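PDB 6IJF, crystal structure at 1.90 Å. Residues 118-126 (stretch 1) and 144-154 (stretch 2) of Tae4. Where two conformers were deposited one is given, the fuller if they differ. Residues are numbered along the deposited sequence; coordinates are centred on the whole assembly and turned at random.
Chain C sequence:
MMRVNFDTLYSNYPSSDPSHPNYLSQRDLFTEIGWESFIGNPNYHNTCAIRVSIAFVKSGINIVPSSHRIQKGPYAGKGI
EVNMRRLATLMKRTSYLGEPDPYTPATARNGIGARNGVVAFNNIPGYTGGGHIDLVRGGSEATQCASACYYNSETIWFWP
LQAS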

ATOM      1  N   VAL C 118       5.755 -16.630  18.509  1.00 35.91           N
ATOM      2  CA  VAL C 118       6.685 -16.784  17.361  1.00 36.94           C
ATOM      3  C   VAL C 118       5.850 -17.299  16.203  1.00 33.14           C
ATOM      4  O   VAL C 118       4.922 -18.078  16.461  1.00 36.97           O
ATOM      5  N   VAL C 119       6.137 -16.848  14.995  1.00 35.44           N
ATOM      6  CA  VAL C 119       5.354 -17.250  13.797  1.00 37.27           C
ATOM      7  C   VAL C 119       6.332 -17.621  12.689  1.00 34.11           C
ATOM      8  O   VAL C 119       7.320 -16.902  12.514  1.00 35.58           O
ATOM      9  N   ALA C 120       6.017 -18.678  11.952  1.00 34.60           N
ATOM     10  CA  ALA C 120       6.755 -19.118  10.758  1.00 35.14           C
ATOM     11  C   ALA C 120       5.793 -19.178   9.582  1.00 35.33           C
ATOM     12  O   ALA C 120       4.767 -19.872   9.686  1.00 41.04           O
ATOM     13  N   PHE C 121       6.106 -18.416   8.544  1.00 35.57           N
ATOM     14  CA  PHE C 121       5.405 -18.372   7.243  1.00 37.40           C
ATOM     15  C   PHE C 121       6.202 -19.277   6.315  1.00 44.79           C
ATOM     16  O   PHE C 121       7.318 -18.884   5.930  1.00 36.64           O
ATOM     17  N   ASN C 122       5.664 -20.458   6.003  1.00 43.07           N
ATOM     18  CA  ASN C 122       6.401 -21.505   5.242  1.00 48.86           C
ATOM     19  C   ASN C 122       6.041 -21.434   3.758  1.00 44.67           C
ATOM     20  O   ASN C 122       4.832 -21.425   3.456  1.00 47.20           O
ATOM     21  N   ASN C 123       7.041 -21.405   2.880  1.00 51.00           N
ATOM     22  CA  ASN C 123       6.897 -21.477   1.402  1.00 53.49           C
ATOM     23  C   ASN C 123       6.122 -20.262   0.885  1.00 48.50           C
ATOM     24  O   ASN C 123       4.900 -20.345   0.613  1.00 49.98           O
ATOM     25  N   ILE C 124       6.812 -19.154   0.743  1.00 49.42           N
ATOM     26  CA  ILE C 124       6.248 -17.869   0.248  1.00 47.49           C
ATOM     27  C   ILE C 124       6.320 -17.802  -1.274  1.00 51.66           C
ATOM     28  O   ILE C 124       7.388 -17.933  -1.844  1.00 55.75           O
ATOM     29  N   PRO C 125       5.180 -17.591  -1.956  1.00 58.60           N
ATOM     30  CA  PRO C 125       5.158 -17.366  -3.405  1.00 61.35           C
ATOM     31  C   PRO C 125       6.122 -16.289  -3.929  1.00 64.35           C
ATOM     32  O   PRO C 125       5.935 -15.102  -3.591  1.00 51.93           O
ATOM     33  N   GLY C 126       7.064 -16.678  -4.805  1.00 56.54           N
ATOM     34  CA  GLY C 126       8.053 -15.759  -5.405  1.00 66.41           C
ATOM     35  C   GLY C 126       9.343 -15.748  -4.599  1.00 63.78           C
ATOM     36  O   GLY C 126      10.288 -15.020  -4.946  1.00 67.39           O
ATOM     37  N   GLN C 144       0.333  -8.023  14.000  1.00 39.67           N
ATOM     38  CA  GLN C 144       1.509  -7.198  13.709  1.00 44.07           C
ATOM     39  C   GLN C 144       2.749  -8.049  13.989  1.00 40.15           C
ATOM     40  O   GLN C 144       2.993  -8.439  15.134  1.00 38.43           O
ATOM     41  N   CYS C 145       3.473  -8.354  12.925  1.00 39.53           N
ATOM     42  CA  CYS C 145       4.808  -8.977  13.011  1.00 41.70           C
ATOM     43  C   CYS C 145       5.820  -7.867  13.273  1.00 37.92           C
ATOM     44  O   CYS C 145       5.677  -6.746  12.741  1.00 35.23           O
ATOM     45  N   ALA C 146       6.864  -8.207  13.995  1.00 37.58           N
ATOM     46  CA  ALA C 146       7.948  -7.279  14.365  1.00 39.45           C
ATOM     47  C   ALA C 146       8.697  -6.800  13.119  1.00 36.54           C
ATOM     48  O   ALA C 146       9.066  -5.600  13.089  1.00 37.68           O
ATOM     49  N   SER C 147       8.928  -7.675  12.134  1.00 36.48           N
ATOM     50  CA  SER C 147       9.634  -7.333  10.877  1.00 31.80           C
ATOM     51  C   SER C 147       8.714  -7.365   9.651  1.00 35.08           C
ATOM     52  O   SER C 147       8.746  -6.396   8.864  1.00 37.96           O
ATOM     53  N   ALA C 148       7.926  -8.418   9.451  1.00 35.40           N
ATOM     54  CA  ALA C 148       7.056  -8.542   8.263  1.00 40.42           C
ATOM     55  C   ALA C 148       6.138  -9.745   8.420  1.00 39.43           C
ATOM     56  O   ALA C 148       6.567 -10.723   9.022  1.00 35.97           O
ATOM     57  N   CYS C 149       4.937  -9.696   7.872  1.00 40.71           N
ATOM     58  CA  CYS C 149       4.001 -10.850   7.831  0.52 40.11           C
ATOM     59  C   CYS C 149       3.889 -11.301   6.363  1.00 42.90           C
ATOM     60  O   CYS C 149       3.956 -10.441   5.461  1.00 41.11           O
ATOM     61  N   TYR C 150       3.748 -12.598   6.103  1.00 41.08           N
ATOM     62  CA  TYR C 150       3.645 -13.165   4.730  1.00 41.70           C
ATOM     63  C   TYR C 150       2.463 -14.136   4.687  1.00 46.08           C
ATOM     64  O   TYR C 150       2.638 -15.352   4.659  1.00 43.64           O
ATOM     65  N   TYR C 151       1.253 -13.600   4.749  1.00 45.29           N
ATOM     66  CA  TYR C 151       0.021 -14.416   4.691  1.00 49.41           C
ATOM     67  C   TYR C 151      -0.134 -15.013   3.287  1.00 50.44           C
ATOM     68  O   TYR C 151      -0.927 -15.924   3.155  1.00 66.22           O
ATOM     69  N   ASN C 152       0.721 -14.662   2.323  1.00 59.12           N
ATOM     70  CA  ASN C 152       0.706 -15.310   0.984  1.00 64.95           C
ATOM     71  C   ASN C 152       1.382 -16.692   1.067  1.00 64.02           C
ATOM     72  O   ASN C 152       1.474 -17.351   0.035  1.00 75.71           O
ATOM     73  N   SER C 153       1.775 -17.152   2.253  1.00 59.95           N
ATOM     74  CA  SER C 153       2.527 -18.413   2.436  1.00 48.56           C
ATOM     75  C   SER C 153       1.565 -19.609   2.393  1.00 48.83           C
ATOM     76  O   SER C 153       0.354 -19.421   2.589  1.00 54.79           O
ATOM     77  N   GLU C 154       2.108 -20.804   2.170  1.00 48.71           N
ATOM     78  CA  GLU C 154       1.358 -22.089   2.082  1.00 53.60           C
ATOM     79  C   GLU C 154       0.806 -22.488   3.459  1.00 52.94           C
ATOM     80  O   GLU C 154      -0.405 -22.810   3.565  1.00 50.65           O
TER

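The contact between the two stretches is organised around one large bump, the ring of Phe121, and the hollow formed by Cys145, residues 148-151 and Ser153 to receive it. Along the strand, Val119 and Phe121 direct their CA-to-CB bonds toward the second stretch, whereas Ala120, between them, points away and takes no part. Phe121 adopts the m rotamer (chi1 -56°, chi2 -85°), which carries its ring into the bend of the chain from Cys149 to Tyr151. Backbone lines much of this hollow: Tyr150 N and Cys149 C lie over one face of the ring, CZ of Phe121 comes within 3.7 Å of Cys149 CA, and CD1 of Phe121 sits 3.2 Å from Tyr150 O. That same carbonyl accepts the hydrogen bond from Ser153 N (3.1 Å from Ser153 N to Tyr150 O) that closes the type I turn from Tyr150 to Ser153, so the turn helps shape the pocket wall.

Other side chains pack around the ring. Cys145, also an m rotamer, brings SG to 3.7 Å from Phe121 CZ, at the ring edge, and the same sulfur reaches 4.1 Å from CG1 of Val119 (p rotamer), bridging the two strand side chains. Near the ring plane on another side, OG of Ser153, in the p rotamer, lies 3.6 Å from Phe121 CB. Tyr151 starts away from the strand, yet its m rotamer swings the ring back until CD1 stands 4.1 Å from Phe121 CE1.

A second, smaller fit follows further along stretch 1, at Ile124. Ile124 leaves its backbone sideways, but chi1 m and chi2 t extend CD1 over one face of the Tyr150 ring, 4.2 Å from the centroid and 3.7 Å from Tyr150 CG, a CH-pi contact. Its other branch covers the amide of Asn152, with CG2 3.6 Å from Asn152 ND2, while CG1 rests 4.0 Å from Ser153 CB. Tyr150 is m as well, and its CB packs 3.9 Å from CB of Phe121, joining the two clusters. Pro125, its CA-to-CB bond toward the second stretch, lies against the turn, with CD 3.8 Å from Asn152 ND2 and 4.1 Å from Ser153 CA.

Polar pairing is confined to the outer end. Glu154 N donates to Asn123 O at 3.2 Å and, more weakly, to Asn122 O at 3.1 Å. The extended Glu154 side chain (chi1 and chi2 both t) lets OE1 accept a weak hydrogen bond from Asn123 ND2, also 3.1 Å long, over the exposed margin of the contact.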

ATOM      1  CB  VAL C 118       7.836 -17.754  17.687  1.00 36.14           C
ATOM      2  CG1 VAL C 118       8.754 -17.930  16.496  1.00 36.75           C
ATOM      3  CG2 VAL C 118       8.600 -17.304  18.920  1.00 40.39           C
ATOM      4  CB  VAL C 119       4.364 -16.157  13.352  1.00 37.72           C
ATOM      5  CG1 VAL C 119       5.064 -14.860  12.975  1.00 37.48           C
ATOM      6  CG2 VAL C 119       3.472 -16.663  12.231  1.00 35.95           C
ATOM      7  CB  ALA C 120       7.388 -20.451  11.033  1.00 40.26           C
ATOM      8  CB  PHE C 121       5.294 -16.939   6.731  1.00 38.09           C
ATOM      9  CG  PHE C 121       4.611 -15.982   7.683  1.00 36.28           C
ATOM     10  CD1 PHE C 121       3.225 -15.865   7.720  1.00 36.01           C
ATOM     11  CD2 PHE C 121       5.354 -15.170   8.518  1.00 37.33           C
ATOM     12  CE1 PHE C 121       2.614 -14.982   8.592  1.00 34.76           C
ATOM     13  CE2 PHE C 121       4.742 -14.254   9.360  1.00 35.03           C
ATOM     14  CZ  PHE C 121       3.374 -14.173   9.416  1.00 35.21           C
ATOM     15  CB  ASN C 122       6.113 -22.899   5.784  1.00 45.10           C
ATOM     16  CG  ASN C 122       6.271 -22.970   7.277  1.00 45.65           C
ATOM     17  OD1 ASN C 122       5.296 -23.207   8.001  1.00 50.97           O
ATOM     18  ND2 ASN C 122       7.468 -22.684   7.754  1.00 39.77           N
ATOM     19  CB  ASN C 123       6.299 -22.837   1.017  1.00 60.56           C
ATOM     20  CG  ASN C 123       7.062 -23.968   1.667  1.00 62.22           C
ATOM     21  OD1 ASN C 123       8.282 -24.057   1.529  1.00 68.15           O
ATOM     22  ND2 ASN C 123       6.365 -24.772   2.448  1.00 69.58           N
ATOM     23  CB  ILE C 124       6.973 -16.684   0.914  1.00 44.14           C
ATOM     24  CG1 ILE C 124       6.771 -16.761   2.439  1.00 46.14           C
ATOM     25  CG2 ILE C 124       6.543 -15.363   0.298  1.00 43.12           C
ATOM     26  CD1 ILE C 124       7.848 -16.082   3.275  1.00 43.80           C
ATOM     27  CB  PRO C 125       3.699 -16.899  -3.648  1.00 65.95           C
ATOM     28  CG  PRO C 125       2.907 -17.625  -2.593  1.00 62.49           C
ATOM     29  CD  PRO C 125       3.815 -17.606  -1.384  1.00 62.04           C
ATOM     30  CB  GLN C 144       1.431  -5.811  14.377  1.00 55.66           C
ATOM     31  CG  GLN C 144       1.437  -4.720  13.287  1.00 67.32           C
ATOM     32  CD  GLN C 144       0.570  -3.517  13.562  1.00 78.06           C
ATOM     33  OE1 GLN C 144      -0.390  -3.601  14.321  1.00 86.86           O
ATOM     34  NE2 GLN C 144       0.916  -2.384  12.960  1.00 68.91           N
ATOM     35  CB  CYS C 145       5.075  -9.812  11.768  1.00 41.25           C
ATOM     36  SG  CYS C 145       3.879 -11.163  11.556  1.00 45.72           S
ATOM     37  CB  ALA C 146       8.854  -7.940  15.374  1.00 40.16           C
ATOM     38  CB  SER C 147      10.820  -8.211  10.672  1.00 35.91           C
ATOM     39  OG  SER C 147      11.876  -7.804  11.481  1.00 35.19           O
ATOM     40  CB  ALA C 148       7.940  -8.713   7.040  1.00 42.40           C
ATOM     41  CB  CYS C 149       2.640 -10.505   8.444  0.52 46.88           C
ATOM     42  SG  CYS C 149       1.855  -9.225   7.463  0.52 52.66           S
ATOM     43  CB  TYR C 150       4.939 -13.864   4.322  1.00 39.56           C
ATOM     44  CG  TYR C 150       6.033 -12.902   3.973  1.00 39.99           C
ATOM     45  CD1 TYR C 150       6.108 -12.342   2.708  1.00 40.50           C
ATOM     46  CD2 TYR C 150       6.980 -12.536   4.913  1.00 38.80           C
ATOM     47  CE1 TYR C 150       7.126 -11.471   2.369  1.00 39.17           C
ATOM     48  CE2 TYR C 150       7.992 -11.652   4.588  1.00 38.13           C
ATOM     49  CZ  TYR C 150       8.078 -11.135   3.311  1.00 42.20           C
ATOM     50  OH  TYR C 150       9.051 -10.232   3.026  1.00 44.13           O
ATOM     51  CB  TYR C 151      -1.198 -13.592   5.089  1.00 46.31           C
ATOM     52  CG  TYR C 151      -1.441 -13.454   6.564  1.00 45.18           C
ATOM     53  CD1 TYR C 151      -0.578 -12.737   7.383  1.00 44.92           C
ATOM     54  CD2 TYR C 151      -2.589 -13.974   7.134  1.00 51.40           C
ATOM     55  CE1 TYR C 151      -0.826 -12.587   8.730  1.00 50.48           C
ATOM     56  CE2 TYR C 151      -2.856 -13.816   8.473  1.00 49.83           C
ATOM     57  CZ  TYR C 151      -1.979 -13.116   9.282  1.00 50.40           C
ATOM     58  OH  TYR C 151      -2.247 -12.967  10.616  1.00 52.56           O
ATOM     59  CB  ASN C 152       1.307 -14.411  -0.111  1.00 65.28           C
ATOM     60  CG  ASN C 152       2.760 -14.034   0.096  1.00 69.64           C
ATOM     61  OD1 ASN C 152       3.201 -13.853   1.230  1.00 66.76           O
ATOM     62  ND2 ASN C 152       3.501 -13.860  -0.988  1.00 66.87           N
ATOM     63  CB  SER C 153       3.381 -18.363   3.697  1.00 48.74           C
ATOM     64  OG  SER C 153       2.598 -18.534   4.860  1.00 48.98           O
ATOM     65  CB  GLU C 154       2.278 -23.172   1.524  1.00 62.84           C
ATOM     66  CG  GLU C 154       1.636 -24.545   1.423  1.00 69.20           C
ATOM     67  CD  GLU C 154       2.530 -25.584   0.756  1.00 80.43           C
ATOM     68  OE1 GLU C 154       3.704 -25.710   1.168  1.00 71.88           O
ATOM     69  OE2 GLU C 154       2.052 -26.283  -0.177  1.00 94.78           O
TER